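Local coordinates for NAD-dependent protein deacylase 2 (Archaeoglobus fulgidus, PDB 4TWJ) that removes acyl groups from protein lysines in an NAD-dependent reaction, deacetylating the archaeal chromatin protein Alba and so repressing transcription, at residues 177-191 with 202-216. Numbering follows the deposited sequence.
Sequences AIEEAKHCDAFMVVG and LPYIAKKAGAKMIIV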
loop_
_atom_site.group_PDB
_atom_site.type_symbol
_atom_site.label_atom_id
_atom_site.label_comp_id
_atom_site.label_asym_id
_atom_site.label_seq_id
_atom_site.Cartn_x
_atom_site.Cartn_y
_atom_site.Cartn_z
ATOM N N ALA A 177 10.652 -6.536 2.483
ATOM C CA ALA A 177 10.494 -5.322 1.681
ATOM C C ALA A 177 11.839 -4.633 1.458
ATOM O O ALA A 177 12.119 -4.156 0.357
ATOM C CB ALA A 177 9.507 -4.371 2.339
ATOM N N ILE A 178 12.657 -4.573 2.505
ATOM C CA ILE A 178 14.019 -4.035 2.389
ATOM C C ILE A 178 14.842 -4.848 1.387
ATOM O O ILE A 178 15.535 -4.284 0.535
ATOM C CB ILE A 178 14.734 -4.005 3.757
ATOM C CG1 ILE A 178 14.106 -2.931 4.648
ATOM C CG2 ILE A 178 16.230 -3.738 3.592
ATOM C CD1 ILE A 178 14.463 -3.056 6.113
ATOM N N GLU A 179 14.762 -6.171 1.489
ATOM C CA GLU A 179 15.476 -7.048 0.561
ATOM C C GLU A 179 15.023 -6.864 -0.886
ATOM O O GLU A 179 15.848 -6.883 -1.805
ATOM C CB GLU A 179 15.332 -8.507 0.990
ATOM C CG GLU A 179 16.087 -8.820 2.267
ATOM C CD GLU A 179 17.572 -8.585 2.112
ATOM O OE1 GLU A 179 18.169 -9.220 1.222
ATOM O OE2 GLU A 179 18.131 -7.762 2.863
ATOM N N GLU A 180 13.720 -6.679 -1.088
ATOM C CA GLU A 180 13.197 -6.366 -2.416
ATOM C C GLU A 180 13.772 -5.049 -2.938
ATOM O O GLU A 180 14.240 -4.984 -4.074
ATOM C CB GLU A 180 11.667 -6.310 -2.401
ATOM C CG GLU A 180 11.006 -7.677 -2.311
ATOM C CD GLU A 180 11.332 -8.566 -3.497
ATOM O OE1 GLU A 180 11.323 -8.074 -4.640
ATOM O OE2 GLU A 180 11.610 -9.761 -3.282
ATOM N N ALA A 181 13.756 -4.012 -2.103
ATOM C CA ALA A 181 14.292 -2.707 -2.498
ATOM C C ALA A 181 15.785 -2.777 -2.828
ATOM O O ALA A 181 16.234 -2.170 -3.797
ATOM C CB ALA A 181 14.044 -1.676 -1.409
ATOM N N LYS A 182 16.536 -3.536 -2.034
ATOM C CA LYS A 182 17.989 -3.654 -2.213
ATOM C C LYS A 182 18.398 -4.410 -3.468
ATOM O O LYS A 182 19.513 -4.223 -3.958
ATOM C CB LYS A 182 18.626 -4.346 -1.002
ATOM C CG LYS A 182 18.676 -3.470 0.232
ATOM C CD LYS A 182 19.075 -4.246 1.473
ATOM C CE LYS A 182 20.565 -4.501 1.551
ATOM N NZ LYS A 182 21.013 -4.422 2.974
ATOM N N HIS A 183 17.518 -5.265 -3.984
ATOM C CA HIS A 183 17.890 -6.167 -5.068
ATOM C C HIS A 183 16.951 -6.121 -6.266
ATOM O O HIS A 183 16.825 -7.090 -7.007
ATOM C CB HIS A 183 18.052 -7.580 -4.508
ATOM C CG HIS A 183 19.105 -7.657 -3.451
ATOM N ND1 HIS A 183 18.814 -7.823 -2.116
ATOM C CD2 HIS A 183 20.448 -7.500 -3.526
ATOM C CE1 HIS A 183 19.935 -7.801 -1.421
ATOM N NE2 HIS A 183 20.940 -7.600 -2.249
ATOM N N CYS A 184 16.319 -4.969 -6.469
ATOM C CA CYS A 184 15.501 -4.739 -7.650
ATOM C C CYS A 184 16.286 -3.846 -8.601
ATOM O O CYS A 184 17.184 -3.118 -8.176
ATOM C CB CYS A 184 14.171 -4.072 -7.268
ATOM S SG CYS A 184 14.292 -2.369 -6.678
ATOM N N ASP A 185 15.963 -3.910 -9.887
ATOM C CA ASP A 185 16.543 -2.972 -10.854
ATOM C C ASP A 185 15.527 -1.964 -11.383
ATOM O O ASP A 185 15.876 -1.086 -12.173
ATOM C CB ASP A 185 17.244 -3.704 -12.001
ATOM C CG ASP A 185 16.337 -4.662 -12.742
ATOM O OD1 ASP A 185 15.157 -4.826 -12.369
ATOM O OD2 ASP A 185 16.826 -5.279 -13.715
ATOM N N ALA A 186 14.278 -2.089 -10.939
ATOM C CA ALA A 186 13.246 -1.099 -11.221
ATOM C C ALA A 186 12.315 -1.002 -10.019
ATOM O O ALA A 186 11.914 -2.018 -9.457
ATOM C CB ALA A 186 12.466 -1.481 -12.468
ATOM N N PHE A 187 11.981 0.223 -9.627
ATOM C CA PHE A 187 11.160 0.467 -8.444
ATOM C C PHE A 187 10.151 1.544 -8.816
ATOM O O PHE A 187 10.538 2.672 -9.123
ATOM C CB PHE A 187 12.050 0.917 -7.284
ATOM C CG PHE A 187 11.382 0.867 -5.934
ATOM C CD1 PHE A 187 11.597 -0.204 -5.079
ATOM C CD2 PHE A 187 10.566 1.908 -5.503
ATOM C CE1 PHE A 187 11.000 -0.243 -3.829
ATOM C CE2 PHE A 187 9.969 1.871 -4.252
ATOM C CZ PHE A 187 10.188 0.794 -3.418
ATOM N N MET A 188 8.871 1.185 -8.831
ATOM C CA MET A 188 7.821 2.109 -9.260
ATOM C C MET A 188 6.894 2.440 -8.099
ATOM O O MET A 188 6.212 1.562 -7.571
ATOM C CB MET A 188 7.021 1.525 -10.428
ATOM C CG MET A 188 5.876 2.421 -10.890
ATOM S SD MET A 188 5.206 1.997 -12.511
ATOM C CE MET A 188 4.578 0.352 -12.204
ATOM N N VAL A 189 6.893 3.710 -7.700
ATOM C CA VAL A 189 5.988 4.209 -6.669
ATOM C C VAL A 189 4.679 4.636 -7.337
ATOM O O VAL A 189 4.704 5.339 -8.350
ATOM C CB VAL A 189 6.610 5.407 -5.917
ATOM C CG1 VAL A 189 5.586 6.077 -5.002
ATOM C CG2 VAL A 189 7.828 4.952 -5.122
ATOM N N VAL A 190 3.550 4.194 -6.784
ATOM C CA VAL A 190 2.225 4.571 -7.295
ATOM C C VAL A 190 1.316 5.016 -6.145
ATOM O O VAL A 190 1.013 4.235 -5.247
ATOM C CB VAL A 190 1.537 3.409 -8.047
ATOM C CG1 VAL A 190 0.230 3.876 -8.681
ATOM C CG2 VAL A 190 2.462 2.823 -9.107
ATOM N N GLY A 191 0.874 6.270 -6.185
ATOM C CA GLY A 191 -0.092 6.764 -5.214
ATOM C C GLY A 191 0.432 6.886 -3.797
ATOM O O GLY A 191 -0.269 6.534 -2.849
ATOM N N LEU A 202 12.084 2.951 1.742
ATOM C CA LEU A 202 12.275 1.901 0.744
ATOM C C LEU A 202 12.663 2.401 -0.660
ATOM O O LEU A 202 13.575 1.839 -1.267
ATOM C CB LEU A 202 11.051 0.973 0.706
ATOM C CG LEU A 202 10.924 0.144 1.992
ATOM C CD1 LEU A 202 9.525 -0.432 2.131
ATOM C CD2 LEU A 202 11.966 -0.959 2.046
ATOM N N PRO A 203 11.992 3.449 -1.181
ATOM C CA PRO A 203 12.462 3.970 -2.471
ATOM C C PRO A 203 13.894 4.514 -2.439
ATOM O O PRO A 203 14.607 4.402 -3.431
ATOM C CB PRO A 203 11.462 5.090 -2.811
ATOM C CG PRO A 203 10.567 5.232 -1.621
ATOM C CD PRO A 203 10.664 3.971 -0.828
ATOM N N TYR A 204 14.310 5.089 -1.312
ATOM C CA TYR A 204 15.691 5.559 -1.180
ATOM C C TYR A 204 16.684 4.399 -1.168
ATOM O O TYR A 204 17.774 4.505 -1.721
ATOM C CB TYR A 204 15.860 6.406 0.075
ATOM C CG TYR A 204 15.102 7.706 0.021
ATOM C CD1 TYR A 204 15.534 8.755 -0.788
ATOM C CD2 TYR A 204 13.956 7.895 0.780
ATOM C CE1 TYR A 204 14.840 9.953 -0.835
ATOM C CE2 TYR A 204 13.254 9.084 0.734
ATOM C CZ TYR A 204 13.699 10.111 -0.069
ATOM O OH TYR A 204 12.997 11.297 -0.105
ATOM N N ILE A 205 16.304 3.298 -0.529
ATOM C CA ILE A 205 17.127 2.091 -0.542
ATOM C C ILE A 205 17.290 1.561 -1.969
ATOM O O ILE A 205 18.397 1.204 -2.384
ATOM C CB ILE A 205 16.535 1.000 0.377
ATOM C CG1 ILE A 205 16.684 1.415 1.846
ATOM C CG2 ILE A 205 17.201 -0.344 0.127
ATOM C CD1 ILE A 205 15.884 0.572 2.817
ATOM N N ALA A 206 16.192 1.509 -2.719
ATOM C CA ALA A 206 16.241 1.048 -4.111
ATOM C C ALA A 206 17.102 1.975 -4.973
ATOM O O ALA A 206 17.888 1.513 -5.803
ATOM C CB ALA A 206 14.834 0.939 -4.685
ATOM N N LYS A 207 16.959 3.279 -4.752
ATOM C CA LYS A 207 17.753 4.289 -5.462
ATOM C C LYS A 207 19.250 4.095 -5.196
ATOM O O LYS A 207 20.056 4.070 -6.133
ATOM C CB LYS A 207 17.304 5.693 -5.037
ATOM C CG LYS A 207 18.122 6.845 -5.601
ATOM C CD LYS A 207 17.788 7.145 -7.042
ATOM C CE LYS A 207 18.417 8.467 -7.463
ATOM N NZ LYS A 207 18.053 8.823 -8.852
ATOM N N LYS A 208 19.617 3.947 -3.926
ATOM C CA LYS A 208 21.016 3.709 -3.549
ATOM C C LYS A 208 21.562 2.423 -4.174
ATOM O O LYS A 208 22.745 2.342 -4.522
ATOM C CB LYS A 208 21.155 3.651 -2.022
ATOM C CG LYS A 208 22.540 3.253 -1.523
ATOM C CD LYS A 208 22.582 3.048 -0.018
ATOM C CE LYS A 208 22.670 4.361 0.740
ATOM N NZ LYS A 208 23.032 4.153 2.171
ATOM N N ALA A 209 20.691 1.425 -4.320
ATOM C CA ALA A 209 21.057 0.135 -4.906
ATOM C C ALA A 209 21.161 0.158 -6.437
ATOM O O ALA A 209 21.536 -0.849 -7.043
ATOM C CB ALA A 209 20.068 -0.931 -4.462
ATOM N N GLY A 210 20.819 1.286 -7.058
ATOM C CA GLY A 210 20.990 1.469 -8.500
ATOM C C GLY A 210 19.766 1.162 -9.344
ATOM O O GLY A 210 19.862 1.081 -10.574
ATOM N N ALA A 211 18.611 1.004 -8.703
ATOM C CA ALA A 211 17.369 0.736 -9.427
ATOM C C ALA A 211 16.928 1.960 -10.223
ATOM O O ALA A 211 17.154 3.098 -9.816
ATOM C CB ALA A 211 16.264 0.322 -8.464
ATOM N N LYS A 212 16.291 1.714 -11.358
ATOM C CA LYS A 212 15.636 2.777 -12.111
ATOM C C LYS A 212 14.339 3.116 -11.393
ATOM O O LYS A 212 13.559 2.221 -11.053
ATOM C CB LYS A 212 15.352 2.328 -13.540
ATOM C CG LYS A 212 16.593 1.930 -14.331
ATOM C CD LYS A 212 17.612 3.051 -14.436
ATOM C CE LYS A 212 17.064 4.252 -15.185
ATOM N NZ LYS A 212 18.146 5.204 -15.567
ATOM N N MET A 213 14.119 4.407 -11.165
ATOM C CA MET A 213 13.059 4.873 -10.277
ATOM C C MET A 213 11.934 5.542 -11.058
ATOM O O MET A 213 12.167 6.499 -11.798
ATOM C CB MET A 213 13.637 5.862 -9.263
ATOM C CG MET A 213 14.792 5.332 -8.428
ATOM S SD MET A 213 14.398 3.915 -7.380
ATOM C CE MET A 213 13.100 4.607 -6.361
ATOM N N ILE A 214 10.713 5.038 -10.872
ATOM C CA ILE A 214 9.518 5.562 -11.535
ATOM C C ILE A 214 8.510 5.994 -10.472
ATOM O O ILE A 214 8.321 5.291 -9.481
ATOM C CB ILE A 214 8.852 4.488 -12.430
ATOM C CG1 ILE A 214 9.834 3.969 -13.489
ATOM C CG2 ILE A 214 7.598 5.040 -13.099
ATOM C CD1 ILE A 214 9.452 2.625 -14.062
ATOM N N ILE A 215 7.869 7.146 -10.666
ATOM C CA ILE A 215 6.794 7.570 -9.765
ATOM C C ILE A 215 5.557 7.971 -10.566
ATOM O O ILE A 215 5.664 8.652 -11.586
ATOM C CB ILE A 215 7.253 8.690 -8.792
ATOM C CG1 ILE A 215 6.171 8.992 -7.754
ATOM C CG2 ILE A 215 7.669 9.956 -9.535
ATOM C CD1 ILE A 215 6.719 9.683 -6.524
ATOM N N VAL A 216 4.398 7.509 -10.101
ATOM C CA VAL A 216 3.107 7.836 -10.692
ATOM C C VAL A 216 2.206 8.360 -9.577
ATOM O O VAL A 216 1.896 7.632 -8.634
ATOM C CB VAL A 216 2.450 6.597 -11.336
ATOM C CG1 VAL A 216 1.087 6.950 -11.924
ATOM C CG2 VAL A 216 3.358 6.000 -12.401
HETATM O O HOH W 1 19.827 -2.299 -9.212
#
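Strands 186-190 and 212-216 pair in parallel through six backbone hydrogen bonds, from K212 N to D185 O (2.9 Å) through G191 N to V216 O (3.0 Å), while helices 177-182 and 202-208 pack at 34°. The F187 ring packs from strand 186-190 against helix 202-208. Its CG is anti to the backbone N (chi1 -165°), which carries the ring alongside M213. M213 SD lies 5.5 Å from the ring centroid, obliquely placed, a Met-aromatic contact; M213 CE touches F187 CD2. P203 CA makes an off-centre CH-pi contact with the ring, and A206 CB lies 3.5 Å from F187 CD1. With an alanine in place of F187, P203 and A206 would probably face a gap and M213 would lose its aromatic partner. The helix axes come within 8.1 Å, consistent with small A181 and A206; A206 CA makes a CA-H...O contact with A181 O (3.2 Å). I205 CG2 presses tightly on K182 CG at 3.5 Å. On the other sheet face M188 CG meets I214 CG2 at 3.8 Å. Strand 186-190, leading into NAD-binding G191, helix 201-208 and strand 212-217 form a beta-alpha-beta crossover of the sirtuin Rossmann-type domain; helix 171-182 precedes it. Strand 18-22 pairs with the far edge of strand 186-190; helices 2-14 and 235-249 cover the M188 and I214 face.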